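Local coordinates for hypothetical Thioesterase Protein SP_1851 (Streptococcus pneumoniae serotype 4, PDB 4XY5) that probably hydrolyses the thioester bond of acyl-coenzyme A compounds, as a hotdog-fold thioesterase of the PaaI type, at residues G59-S64 against C102-D107; I63-D68 against G92-Q97; D107-N110 against R114-C117. The protein carries 1 engineered substitution. All coordinates share one frame; numbering follows the deposited sequence.

How the interactions relate
The three contacts belong to one hotdog fold, in which an antiparallel sheet wraps around helix 47-64. Interactions 1 and 2 lie close together, their centres about 5 Å apart. They share Ile63 and Ser64 and join the end of the helix to strand 101-109 and the loop that follows it to strand 87-97. Interaction 3 lies within the sheet, strand 101-109 against strand 115-127. Its centre is about 17 Å from that of interaction 1 and 21 Å from that of interaction 2. Asp107 is common to interactions 1 and 3. Along the chain, interaction 2 closes before interaction 3 opens. Interactions 1 and 2 thus set helix and loop against the sheet, and interaction 3 joins two of its strands.

Interaction 1. Residues G59-S64 against C102-D107; sequences GLVVIS and CVMDVD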
# COMPACT_ATOMS: atom_id res chain seq x y z
N GLY A 59 0.29 6.39 15.98
CA GLY A 59 -0.25 7.60 16.58
C GLY A 59 0.60 8.04 17.76
O GLY A 59 0.88 9.23 17.93
N LEU A 60 1.03 7.07 18.57
CA LEU A 60 1.91 7.37 19.70
C LEU A 60 3.24 7.95 19.23
O LEU A 60 3.81 8.83 19.88
CB LEU A 60 2.15 6.12 20.55
CG LEU A 60 0.94 5.60 21.36
CD1 LEU A 60 1.27 4.26 21.96
CD2 LEU A 60 0.52 6.58 22.45
N VAL A 61 3.74 7.49 18.08
CA VAL A 61 4.97 8.09 17.54
C VAL A 61 4.75 9.58 17.25
O VAL A 61 5.59 10.41 17.60
CB VAL A 61 5.46 7.38 16.27
CG1 VAL A 61 6.62 8.15 15.63
CG2 VAL A 61 5.91 5.97 16.59
N VAL A 62 3.62 9.90 16.61
CA VAL A 62 3.23 11.29 16.34
C VAL A 62 3.23 12.13 17.61
O VAL A 62 3.81 13.22 17.65
CB VAL A 62 1.81 11.40 15.73
CG1 VAL A 62 1.41 12.87 15.62
CG2 VAL A 62 1.72 10.72 14.37
N ILE A 63 2.56 11.63 18.65
CA ILE A 63 2.46 12.39 19.89
C ILE A 63 3.85 12.63 20.48
O ILE A 63 4.14 13.72 20.97
CB ILE A 63 1.56 11.67 20.90
CG1 ILE A 63 0.12 11.66 20.38
CG2 ILE A 63 1.60 12.37 22.26
CD1 ILE A 63 -0.82 10.85 21.22
N SER A 64 4.71 11.62 20.39
CA SER A 64 6.05 11.69 20.96
C SER A 64 6.91 12.76 20.29
O SER A 64 7.93 13.17 20.84
CB SER A 64 6.75 10.33 20.87
OG SER A 64 7.19 10.08 19.54
N CYS A 102 4.00 12.93 7.95
CA CYS A 102 5.04 12.09 8.51
C CYS A 102 4.87 10.67 8.00
O CYS A 102 3.75 10.23 7.73
CB CYS A 102 4.98 12.09 10.04
SG CYS A 102 5.60 13.60 10.80
N VAL A 103 5.98 9.95 7.89
CA VAL A 103 5.91 8.54 7.54
C VAL A 103 6.47 7.69 8.68
O VAL A 103 7.61 7.87 9.09
CB VAL A 103 6.69 8.23 6.25
CG1 VAL A 103 6.57 6.74 5.92
CG2 VAL A 103 6.16 9.10 5.11
N MET A 104 5.65 6.78 9.19
CA MET A 104 6.03 5.92 10.31
C MET A 104 6.19 4.49 9.85
O MET A 104 5.32 3.98 9.14
CB MET A 104 4.97 5.94 11.43
CG MET A 104 4.27 7.27 11.67
SD MET A 104 5.46 8.56 12.00
CE MET A 104 4.49 9.86 12.70
N ASP A 105 7.27 3.83 10.24
CA ASP A 105 7.39 2.39 10.07
C ASP A 105 7.05 1.71 11.40
O ASP A 105 7.51 2.14 12.46
CB ASP A 105 8.80 1.97 9.64
CG ASP A 105 9.04 2.14 8.14
OD1 ASP A 105 8.08 2.42 7.38
OD2 ASP A 105 10.20 1.98 7.73
N VAL A 106 6.24 0.66 11.34
CA VAL A 106 5.90 -0.08 12.57
C VAL A 106 6.09 -1.56 12.32
O VAL A 106 5.61 -2.08 11.32
CB VAL A 106 4.45 0.20 13.02
CG1 VAL A 106 4.15 -0.56 14.32
CG2 VAL A 106 4.23 1.70 13.19
N ASP A 107 6.80 -2.23 13.22
CA ASP A 107 7.16 -3.64 13.03
C ASP A 107 6.72 -4.41 14.25
O ASP A 107 6.92 -3.94 15.36
CB ASP A 107 8.67 -3.79 12.83
CG ASP A 107 9.19 -2.98 11.64
OD1 ASP A 107 8.61 -3.06 10.54
OD2 ASP A 107 10.18 -2.24 11.82
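The contact belongs to the core of the hotdog fold, where the central helix lies against the concave face of the antiparallel sheet. Met104 of strand 101-109 meets Val61 and Val62 in the last turns of helix 47-64. All three residues are buried, and the touch is apolar throughout. No hydrogen bond crosses it.

Val61 and Met104 reach toward each other tip to tip. The branch that touches is CG1 of Val61, which stands anti to the backbone N (chi1 172°). It lies 3.8 Å from Met104 SD and 4.0 Å from Met104 CE, and so meets both the sulfur and the terminal methyl. Val62 is approached differently. Its side chain crosses that of Met104 at about a right angle, and its CG2 methyl lies 3.3 Å from Met104 CE. The two methyls are pressed closer than carbon atoms normally sit. The methionine chain is bent at chi2 (-56°) and then runs extended through chi3, which carries CE to both valines. The single methionine thus spans two successive helix residues.

At the end of the helix, the hydroxyl OG of Ser64 is hydrogen-bonded to the backbone N of Gly26.

Around the contact, Met123 of strand 115-127 packs on both Val62 and Met104. Val28 of strand 27-33 lies against Val61. Farther along strand 101-109, Val106 packs on Cys54 and Ile57 of the same helix. On the helix side turned from the strand, Leu60 and Ile63 meet Tyr41 of a second subunit.

Interaction 2. Residues I63-D68 against G92-Q97; sequences ISLGLD and GECVHQ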
# COMPACT_ATOMS: atom_id res chain seq x y z
N ILE A 63 2.56 11.63 18.65
CA ILE A 63 2.46 12.39 19.89
C ILE A 63 3.85 12.63 20.48
O ILE A 63 4.14 13.72 20.97
CB ILE A 63 1.56 11.67 20.90
CG1 ILE A 63 0.12 11.66 20.38
CG2 ILE A 63 1.60 12.37 22.26
CD1 ILE A 63 -0.82 10.85 21.22
N SER A 64 4.71 11.62 20.39
CA SER A 64 6.05 11.69 20.96
C SER A 64 6.91 12.76 20.29
O SER A 64 7.93 13.17 20.84
CB SER A 64 6.75 10.33 20.87
OG SER A 64 7.19 10.08 19.54
N LEU A 65 6.51 13.19 19.09
CA LEU A 65 7.20 14.27 18.39
C LEU A 65 6.60 15.64 18.68
O LEU A 65 7.00 16.63 18.06
CB LEU A 65 7.18 14.02 16.88
CG LEU A 65 7.97 12.81 16.38
CD1 LEU A 65 7.61 12.56 14.94
CD2 LEU A 65 9.46 13.05 16.52
N GLY A 66 5.65 15.68 19.61
CA GLY A 66 4.99 16.91 19.98
C GLY A 66 4.00 17.36 18.93
O GLY A 66 3.76 18.56 18.73
N LEU A 67 3.41 16.39 18.23
CA LEU A 67 2.50 16.69 17.14
C LEU A 67 1.14 16.02 17.34
O LEU A 67 1.02 15.05 18.10
CB LEU A 67 3.08 16.22 15.80
CG LEU A 67 4.46 16.74 15.41
CD1 LEU A 67 4.92 16.06 14.14
CD2 LEU A 67 4.44 18.25 15.24
N ASP A 68 0.13 16.56 16.67
CA ASP A 68 -1.15 15.88 16.52
C ASP A 68 -1.25 15.45 15.07
O ASP A 68 -0.69 16.10 14.18
CB ASP A 68 -2.32 16.79 16.88
CG ASP A 68 -2.35 17.14 18.35
OD1 ASP A 68 -2.35 16.21 19.19
OD2 ASP A 68 -2.37 18.35 18.66
N GLY A 92 7.51 1.26 16.70
CA GLY A 92 7.24 2.24 15.67
C GLY A 92 8.30 3.33 15.68
O GLY A 92 8.83 3.69 16.74
N GLU A 93 8.62 3.85 14.51
CA GLU A 93 9.52 4.98 14.44
C GLU A 93 9.17 5.87 13.26
O GLU A 93 8.65 5.41 12.25
CB GLU A 93 10.96 4.50 14.34
CG GLU A 93 11.36 4.00 12.97
CD GLU A 93 12.83 3.68 12.87
OE1 GLU A 93 13.26 2.66 13.46
OE2 GLU A 93 13.57 4.45 12.22
N CYS A 94 9.45 7.16 13.41
CA CYS A 94 9.25 8.09 12.32
C CYS A 94 10.45 8.01 11.39
O CYS A 94 11.56 8.35 11.79
CB CYS A 94 9.08 9.51 12.83
SG CYS A 94 8.66 10.67 11.52
N VAL A 95 10.23 7.56 10.16
CA VAL A 95 11.32 7.47 9.21
C VAL A 95 11.44 8.76 8.43
O VAL A 95 12.52 9.08 7.92
CB VAL A 95 11.14 6.28 8.24
CG1 VAL A 95 11.14 4.99 9.01
CG2 VAL A 95 9.87 6.44 7.45
N HIS A 96 10.35 9.51 8.35
CA HIS A 96 10.41 10.79 7.66
C HIS A 96 9.49 11.79 8.32
O HIS A 96 8.28 11.55 8.48
CB HIS A 96 10.04 10.64 6.18
CG HIS A 96 10.00 11.94 5.44
ND1 HIS A 96 11.13 12.61 5.05
CD2 HIS A 96 8.95 12.71 5.06
CE1 HIS A 96 10.79 13.73 4.44
NE2 HIS A 96 9.48 13.82 4.43
N GLN A 97 10.06 12.93 8.70
CA GLN A 97 9.26 14.00 9.28
C GLN A 97 9.25 15.18 8.33
O GLN A 97 10.19 15.97 8.29
CB GLN A 97 9.81 14.42 10.65
CG GLN A 97 8.89 15.36 11.40
CD GLN A 97 9.37 15.63 12.81
OE1 GLN A 97 10.29 14.97 13.30
NE2 GLN A 97 8.76 16.60 13.46
O HOH W 1 8.64 17.42 16.12
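Apolar contact is carried by Leu65 and Cys94. The Leu65 CD1 methyl lies 4.0 Å from Cys94 CB and equally far from Cys94 SG. It therefore rests against the side of the short cysteine side chain. Met104 and Val61 also pack on Cys94, which joins this patch to the buried core.

Gln97 adds contacts between its amide and two leucines. Its CG is anti to the backbone N (chi1 -170°), and the chain stays extended, which carries the amide across to the loop. Leu65 and Gln97 approach from opposite directions. Gln97 OE1 sits 3.8 Å from Leu65 CD2, with CD1 of the same leucine only slightly farther off. Gln97 NE2 faces the second leucine, 3.9 Å from Leu67 CD1.

The polar link is indirect. One water donates to Leu65 O at 2.7 Å and accepts from Gln97 NE2 at 2.8 Å. It ties the loop backbone to the amide, whose other end lies over the Leu65 methyls.

The loop itself is shaped by backbone bonds. Gly66 N donates to Ile63 O, and Leu67 N to Val62 O. Gly66, with positive phi, is the C-prime residue of this Schellman motif. On the strand side, Val95 and His96 both pair with Val103 in a classic beta bulge. The contact thus sets a Schellman helix end beside a bulged strand at the surface of the hotdog fold.

Interaction 3. Residues D107-N110 against R114-C117; sequences DITN and RNVC
Backbone hydrogen bonds hold Ile108 to Cys117 and Val116. Ile108 N donates to Cys117 O at 2.9 Å, almost straight at 175°. In return, Ile108 O accepts from Val116 N at 2.8 Å, and more weakly from Cys117 N at 3.4 Å. Two successive N-H groups on one carbonyl mark a classic beta bulge, with Val116 and Cys117 both facing Ile108. The register shifts by one residue here, so Thr109 pairs with Asn115.

Asn110 and Arg114 close this end of the hairpin with two bonds. Asn110 N donates to Arg114 O at 2.9 Å. Arg114 N donates to Asn110 OD1 over the same distance, but from above the carbonyl plane, 41° out of it. Chi1 of Asn110 (64°) sets the amide between its own backbone N and carbonyl carbon, where OD1 can meet the arginine backbone. OD1 also accepts from Glu112 N, so it grips the turn at two points.

The Asn110 amide lies beside the start of the Arg114 chain, with OD1 3.4 Å from Arg114 CB; the guanidinium leads away. Thr109 and Asn115 point the same way, and Thr109 CG2 lies 3.4 Å from Asn115 OD1. On the other face of the sheet, Ile108 CD1 touches Cys117 SG at 3.8 Å. Its CG2 branch meets Val116 CB.

This second face looks onto helix 47-64. Leu53 and Cys54 pack on Ile108, while Leu50 lies against Val116 and Cys117. Strand 87-97 flanks strand 101-109, with Leu88 and Ile90 beside Ile108. On the Thr109 face, Asn115 meets Val95 of a third subunit.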
# COMPACT_ATOMS: atom_id res chain seq x y z
N ASP A 107 6.80 -2.23 13.22
CA ASP A 107 7.16 -3.64 13.03
C ASP A 107 6.72 -4.41 14.25
O ASP A 107 6.92 -3.94 15.36
CB ASP A 107 8.67 -3.79 12.83
CG ASP A 107 9.19 -2.98 11.64
OD1 ASP A 107 8.61 -3.06 10.54
OD2 ASP A 107 10.18 -2.24 11.82
N ILE A 108 6.11 -5.58 14.06
CA ILE A 108 5.75 -6.41 15.19
C ILE A 108 6.53 -7.72 15.17
O ILE A 108 6.60 -8.40 14.14
CB ILE A 108 4.23 -6.71 15.22
CG1 ILE A 108 3.44 -5.40 15.34
CG2 ILE A 108 3.92 -7.65 16.39
CD1 ILE A 108 1.90 -5.62 15.59
N THR A 109 7.11 -8.05 16.32
CA THR A 109 7.83 -9.31 16.52
C THR A 109 7.20 -10.07 17.69
O THR A 109 6.57 -9.47 18.56
CB THR A 109 9.32 -9.07 16.82
OG1 THR A 109 9.45 -8.19 17.94
CG2 THR A 109 10.01 -8.43 15.61
N ASN A 110 7.35 -11.40 17.71
CA ASN A 110 6.82 -12.14 18.85
C ASN A 110 7.91 -12.39 19.88
O ASN A 110 9.04 -11.92 19.70
CB ASN A 110 6.15 -13.45 18.42
CG ASN A 110 7.11 -14.44 17.78
OD1 ASN A 110 8.32 -14.32 17.92
ND2 ASN A 110 6.56 -15.43 17.09
N ARG A 114 10.59 -13.54 16.25
CA ARG A 114 10.15 -13.77 14.88
C ARG A 114 9.30 -12.60 14.37
O ARG A 114 8.48 -12.07 15.11
CB ARG A 114 9.35 -15.07 14.78
CG ARG A 114 10.08 -16.31 15.29
CD ARG A 114 11.48 -16.41 14.70
NE ARG A 114 11.48 -16.43 13.24
CZ ARG A 114 11.18 -17.49 12.50
NH1 ARG A 114 10.84 -18.64 13.07
NH2 ARG A 114 11.22 -17.40 11.17
N ASN A 115 9.50 -12.22 13.11
CA ASN A 115 8.71 -11.15 12.50
C ASN A 115 7.26 -11.54 12.23
O ASN A 115 7.01 -12.50 11.51
CB ASN A 115 9.36 -10.69 11.19
CG ASN A 115 10.67 -9.97 11.41
OD1 ASN A 115 10.89 -9.35 12.45
ND2 ASN A 115 11.56 -10.05 10.43
N VAL A 116 6.31 -10.80 12.80
CA VAL A 116 4.89 -11.09 12.58
C VAL A 116 4.27 -10.25 11.45
O VAL A 116 3.62 -10.79 10.54
CB VAL A 116 4.10 -10.88 13.89
CG1 VAL A 116 2.61 -11.13 13.68
CG2 VAL A 116 4.64 -11.83 14.95
N CYS A 117 4.46 -8.93 11.50
CA CYS A 117 3.95 -8.08 10.43
C CYS A 117 4.71 -6.75 10.42
O CYS A 117 5.37 -6.42 11.39
CB CYS A 117 2.44 -7.85 10.58
SG CYS A 117 1.97 -6.93 12.06